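Local coordinates for protein response regulator receiver (Brucella melitensis biovar Abortus, PDB 4G97) that probably acts as a phosphorylation-controlled response regulator, joining a sigma-factor-like region to a receiver domain in two-component signalling, at residues I151-L162 with K239-I250. Residues are numbered along the deposited sequence; the frame is centred on the assembly and turned at random.
Sequences IAMDIEQMVESL and KPFNPDMVKALI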
loop_
_atom_site.group_PDB
_atom_site.type_symbol
_atom_site.label_atom_id
_atom_site.label_comp_id
_atom_site.label_asym_id
_atom_site.label_seq_id
_atom_site.Cartn_x
_atom_site.Cartn_y
_atom_site.Cartn_z
ATOM N N ILE A 151 14.509 1.489 -12.954
ATOM C CA ILE A 151 13.442 1.274 -11.959
ATOM C C ILE A 151 13.608 -0.150 -11.378
ATOM O O ILE A 151 13.617 -0.296 -10.163
ATOM C CB ILE A 151 12.012 1.524 -12.532
ATOM C CG1 ILE A 151 11.887 2.974 -13.064
ATOM C CG2 ILE A 151 10.927 1.242 -11.449
ATOM C CD1 ILE A 151 10.645 3.259 -13.999
ATOM N N ALA A 152 13.805 -1.166 -12.254
ATOM C CA ALA A 152 14.002 -2.586 -11.886
ATOM C C ALA A 152 15.167 -2.751 -10.889
ATOM O O ALA A 152 15.001 -3.430 -9.873
ATOM C CB ALA A 152 14.248 -3.421 -13.138
ATOM N N MET A 153 16.308 -2.052 -11.137
ATOM C CA MET A 153 17.480 -2.096 -10.254
ATOM C C MET A 153 17.252 -1.381 -8.949
ATOM O O MET A 153 17.750 -1.843 -7.924
ATOM C CB MET A 153 18.758 -1.563 -10.938
ATOM C CG MET A 153 19.237 -2.397 -12.107
ATOM S SD MET A 153 19.369 -4.174 -11.759
ATOM C CE MET A 153 18.881 -4.832 -13.342
ATOM N N ASP A 154 16.505 -0.251 -8.957
ATOM C CA ASP A 154 16.247 0.480 -7.714
ATOM C C ASP A 154 15.362 -0.305 -6.748
ATOM O O ASP A 154 15.600 -0.262 -5.535
ATOM C CB ASP A 154 15.714 1.902 -7.977
ATOM C CG ASP A 154 16.724 2.873 -8.613
ATOM O OD1 ASP A 154 17.960 2.566 -8.600
ATOM O OD2 ASP A 154 16.287 3.938 -9.125
ATOM N N ILE A 155 14.354 -1.026 -7.278
ATOM C CA ILE A 155 13.478 -1.895 -6.482
ATOM C C ILE A 155 14.364 -3.034 -5.921
ATOM O O ILE A 155 14.325 -3.295 -4.721
ATOM C CB ILE A 155 12.301 -2.482 -7.329
ATOM C CG1 ILE A 155 11.382 -1.384 -7.888
ATOM C CG2 ILE A 155 11.485 -3.485 -6.494
ATOM C CD1 ILE A 155 10.645 -1.816 -9.109
ATOM N N GLU A 156 15.166 -3.680 -6.797
ATOM C CA GLU A 156 16.085 -4.784 -6.438
ATOM C C GLU A 156 17.013 -4.420 -5.304
ATOM O O GLU A 156 17.071 -5.142 -4.309
ATOM C CB GLU A 156 16.856 -5.312 -7.660
ATOM C CG GLU A 156 17.829 -6.437 -7.301
ATOM C CD GLU A 156 18.519 -7.178 -8.428
ATOM O OE1 GLU A 156 17.940 -7.284 -9.531
ATOM O OE2 GLU A 156 19.609 -7.740 -8.177
ATOM N N GLN A 157 17.674 -3.261 -5.411
ATOM C CA GLN A 157 18.583 -2.743 -4.392
ATOM C C GLN A 157 17.871 -2.536 -3.050
ATOM O O GLN A 157 18.425 -2.919 -2.022
ATOM C CB GLN A 157 19.238 -1.438 -4.872
ATOM N N MET A 158 16.650 -1.951 -3.051
ATOM C CA MET A 158 15.883 -1.718 -1.808
ATOM C C MET A 158 15.461 -3.037 -1.143
ATOM O O MET A 158 15.589 -3.197 0.064
ATOM C CB MET A 158 14.636 -0.841 -2.061
ATOM C CG MET A 158 13.704 -0.704 -0.818
ATOM S SD MET A 158 14.362 0.379 0.501
ATOM C CE MET A 158 14.317 -0.630 1.808
ATOM N N VAL A 159 14.941 -3.949 -1.936
ATOM C CA VAL A 159 14.479 -5.282 -1.526
ATOM C C VAL A 159 15.636 -6.087 -0.869
ATOM O O VAL A 159 15.457 -6.651 0.222
ATOM C CB VAL A 159 13.865 -5.918 -2.802
ATOM C CG1 VAL A 159 14.023 -7.412 -2.870
ATOM C CG2 VAL A 159 12.407 -5.494 -2.955
ATOM N N GLU A 160 16.828 -6.063 -1.501
ATOM C CA GLU A 160 18.030 -6.750 -1.020
ATOM C C GLU A 160 18.527 -6.155 0.284
ATOM O O GLU A 160 18.917 -6.910 1.190
ATOM C CB GLU A 160 19.125 -6.711 -2.087
ATOM C CG GLU A 160 18.812 -7.611 -3.266
ATOM C CD GLU A 160 19.780 -7.582 -4.435
ATOM O OE1 GLU A 160 20.565 -6.616 -4.568
ATOM O OE2 GLU A 160 19.695 -8.508 -5.269
ATOM N N SER A 161 18.451 -4.809 0.418
ATOM C CA SER A 161 18.870 -4.111 1.629
ATOM C C SER A 161 18.037 -4.555 2.822
ATOM O O SER A 161 18.529 -4.514 3.946
ATOM C CB SER A 161 18.770 -2.598 1.451
ATOM O OG SER A 161 17.443 -2.134 1.654
ATOM N N LEU A 162 16.780 -4.993 2.569
ATOM C CA LEU A 162 15.838 -5.493 3.571
ATOM C C LEU A 162 16.042 -6.994 3.861
ATOM O O LEU A 162 15.367 -7.539 4.725
ATOM C CB LEU A 162 14.397 -5.262 3.095
ATOM C CG LEU A 162 13.888 -3.826 3.022
ATOM C CD1 LEU A 162 12.627 -3.743 2.180
ATOM C CD2 LEU A 162 13.633 -3.262 4.408
ATOM N N LYS A 239 5.443 5.327 -9.072
ATOM C CA LYS A 239 6.754 5.459 -9.691
ATOM C C LYS A 239 6.886 6.890 -10.253
ATOM O O LYS A 239 5.937 7.368 -10.867
ATOM C CB LYS A 239 7.130 4.337 -10.667
ATOM C CG LYS A 239 6.341 4.268 -11.942
ATOM C CD LYS A 239 7.003 3.345 -12.932
ATOM C CE LYS A 239 6.157 3.292 -14.172
ATOM N NZ LYS A 239 6.810 2.501 -15.237
ATOM N N PRO A 240 7.982 7.637 -9.965
ATOM C CA PRO A 240 9.153 7.249 -9.156
ATOM C C PRO A 240 8.731 7.216 -7.689
ATOM O O PRO A 240 7.740 7.857 -7.330
ATOM C CB PRO A 240 10.165 8.367 -9.460
ATOM C CG PRO A 240 9.312 9.571 -9.690
ATOM C CD PRO A 240 8.100 9.038 -10.436
ATOM N N PHE A 241 9.432 6.449 -6.856
ATOM C CA PHE A 241 9.046 6.304 -5.449
ATOM C C PHE A 241 10.129 6.683 -4.531
ATOM O O PHE A 241 11.304 6.567 -4.876
ATOM C CB PHE A 241 8.687 4.816 -5.123
ATOM C CG PHE A 241 9.657 3.811 -5.727
ATOM C CD1 PHE A 241 9.383 3.203 -6.945
ATOM C CD2 PHE A 241 10.860 3.513 -5.099
ATOM C CE1 PHE A 241 10.299 2.320 -7.525
ATOM C CE2 PHE A 241 11.768 2.622 -5.672
ATOM C CZ PHE A 241 11.494 2.053 -6.892
ATOM N N ASN A 242 9.729 7.051 -3.315
ATOM C CA ASN A 242 10.610 7.180 -2.196
ATOM C C ASN A 242 10.881 5.677 -1.849
ATOM O O ASN A 242 9.907 4.934 -1.649
ATOM C CB ASN A 242 9.878 7.856 -1.016
ATOM C CG ASN A 242 10.725 7.981 0.249
ATOM O OD1 ASN A 242 11.663 7.212 0.494
ATOM N ND2 ASN A 242 10.389 8.925 1.119
ATOM N N PRO A 243 12.152 5.201 -1.757
ATOM C CA PRO A 243 12.375 3.786 -1.376
ATOM C C PRO A 243 11.671 3.356 -0.074
ATOM O O PRO A 243 11.342 2.182 0.055
ATOM C CB PRO A 243 13.905 3.669 -1.278
ATOM C CG PRO A 243 14.406 5.099 -1.192
ATOM C CD PRO A 243 13.431 5.911 -1.970
ATOM N N ASP A 244 11.394 4.303 0.860
ATOM C CA ASP A 244 10.642 4.064 2.097
ATOM C C ASP A 244 9.175 3.668 1.833
ATOM O O ASP A 244 8.588 2.949 2.651
ATOM C CB ASP A 244 10.689 5.293 3.024
ATOM C CG ASP A 244 11.962 5.397 3.844
ATOM O OD1 ASP A 244 12.902 4.606 3.592
ATOM O OD2 ASP A 244 12.008 6.244 4.759
ATOM N N MET A 245 8.592 4.131 0.706
ATOM C CA MET A 245 7.230 3.774 0.300
ATOM C C MET A 245 7.195 2.269 -0.021
ATOM O O MET A 245 6.291 1.571 0.426
ATOM C CB MET A 245 6.750 4.625 -0.897
ATOM C CG MET A 245 5.370 4.226 -1.390
ATOM S SD MET A 245 4.876 5.064 -2.911
ATOM C CE MET A 245 4.442 6.655 -2.261
ATOM N N VAL A 246 8.207 1.787 -0.754
ATOM C CA VAL A 246 8.399 0.377 -1.140
ATOM C C VAL A 246 8.608 -0.483 0.115
ATOM O O VAL A 246 7.916 -1.484 0.305
ATOM C CB VAL A 246 9.568 0.231 -2.144
ATOM C CG1 VAL A 246 9.906 -1.236 -2.382
ATOM C CG2 VAL A 246 9.234 0.923 -3.466
ATOM N N LYS A 247 9.532 -0.065 0.972
ATOM C CA LYS A 247 9.840 -0.717 2.241
ATOM C C LYS A 247 8.557 -0.919 3.084
ATOM O O LYS A 247 8.300 -2.030 3.574
ATOM C CB LYS A 247 10.862 0.152 2.986
ATOM C CG LYS A 247 11.214 -0.319 4.388
ATOM C CD LYS A 247 12.451 0.397 4.919
ATOM C CE LYS A 247 12.146 1.611 5.757
ATOM N NZ LYS A 247 13.390 2.327 6.156
ATOM N N ALA A 248 7.754 0.159 3.224
ATOM C CA ALA A 248 6.514 0.167 3.991
ATOM C C ALA A 248 5.488 -0.773 3.427
ATOM O O ALA A 248 4.848 -1.484 4.194
ATOM C CB ALA A 248 5.936 1.575 4.044
ATOM N N LEU A 249 5.297 -0.761 2.102
ATOM C CA LEU A 249 4.294 -1.608 1.480
ATOM C C LEU A 249 4.675 -3.084 1.468
ATOM O O LEU A 249 3.801 -3.915 1.658
ATOM C CB LEU A 249 3.851 -1.089 0.128
ATOM C CG LEU A 249 3.119 0.265 0.191
ATOM C CD1 LEU A 249 2.990 0.858 -1.188
ATOM C CD2 LEU A 249 1.754 0.138 0.879
ATOM N N ILE A 250 5.982 -3.403 1.337
ATOM C CA ILE A 250 6.439 -4.792 1.450
ATOM C C ILE A 250 6.174 -5.280 2.872
ATOM O O ILE A 250 5.639 -6.377 3.049
ATOM C CB ILE A 250 7.920 -5.017 1.027
ATOM C CG1 ILE A 250 8.077 -4.765 -0.473
ATOM C CG2 ILE A 250 8.361 -6.468 1.371
ATOM C CD1 ILE A 250 9.526 -4.635 -0.915
#
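The ring of Phe-241 reaches from its loop to helix 151-161: Ile-151 CG2 lies at its edge, near the ring plane, and Ile-155 CG1 approaches obliquely, 3.6 Å from Phe-241 CZ. Val-246 CG2, from the ring's own segment, lies over one face, offset toward the rim, and Pro-243 N sits in plane at the edge. With CG between backbone N and carbonyl carbon (chi1 43°), the ring extends to the facing helix. Beside it, the Ile-151 side chain crosses the extended Lys-239 chain at about a right angle, its CD1 3.8 Å from Lys-239 CD. Further along, Met-158 bends at chi2 and chi3 over the N-terminal end of helix 243-265, placing its SD 3.8 Å from Pro-243 CB and its CE 3.7 Å from Lys-247 CB. Leu-162 CD2 lies across the Lys-247 chain, 3.8 Å from Lys-247 CG, while Val-159 CG2 meets Ile-250 CD1 at 3.6 Å. No hydrogen bond joins the segments; Asn-242 OD1 caps its own helix by accepting from Asp-244 N. The axes of segments 151-161 and 243-250 cross at -56°, 10.1 Å apart at closest approach. This pairs the first and last helices of the CheY-like receiver fold on one side of its parallel sheet, Ile-155 and Val-159 resting on Leu-189 of strand 187-191. Lys-239 NZ bridges to Asp-191, the predicted phosphorylation site, and helix 94-104 packs against helix 243-265 through Phe-99.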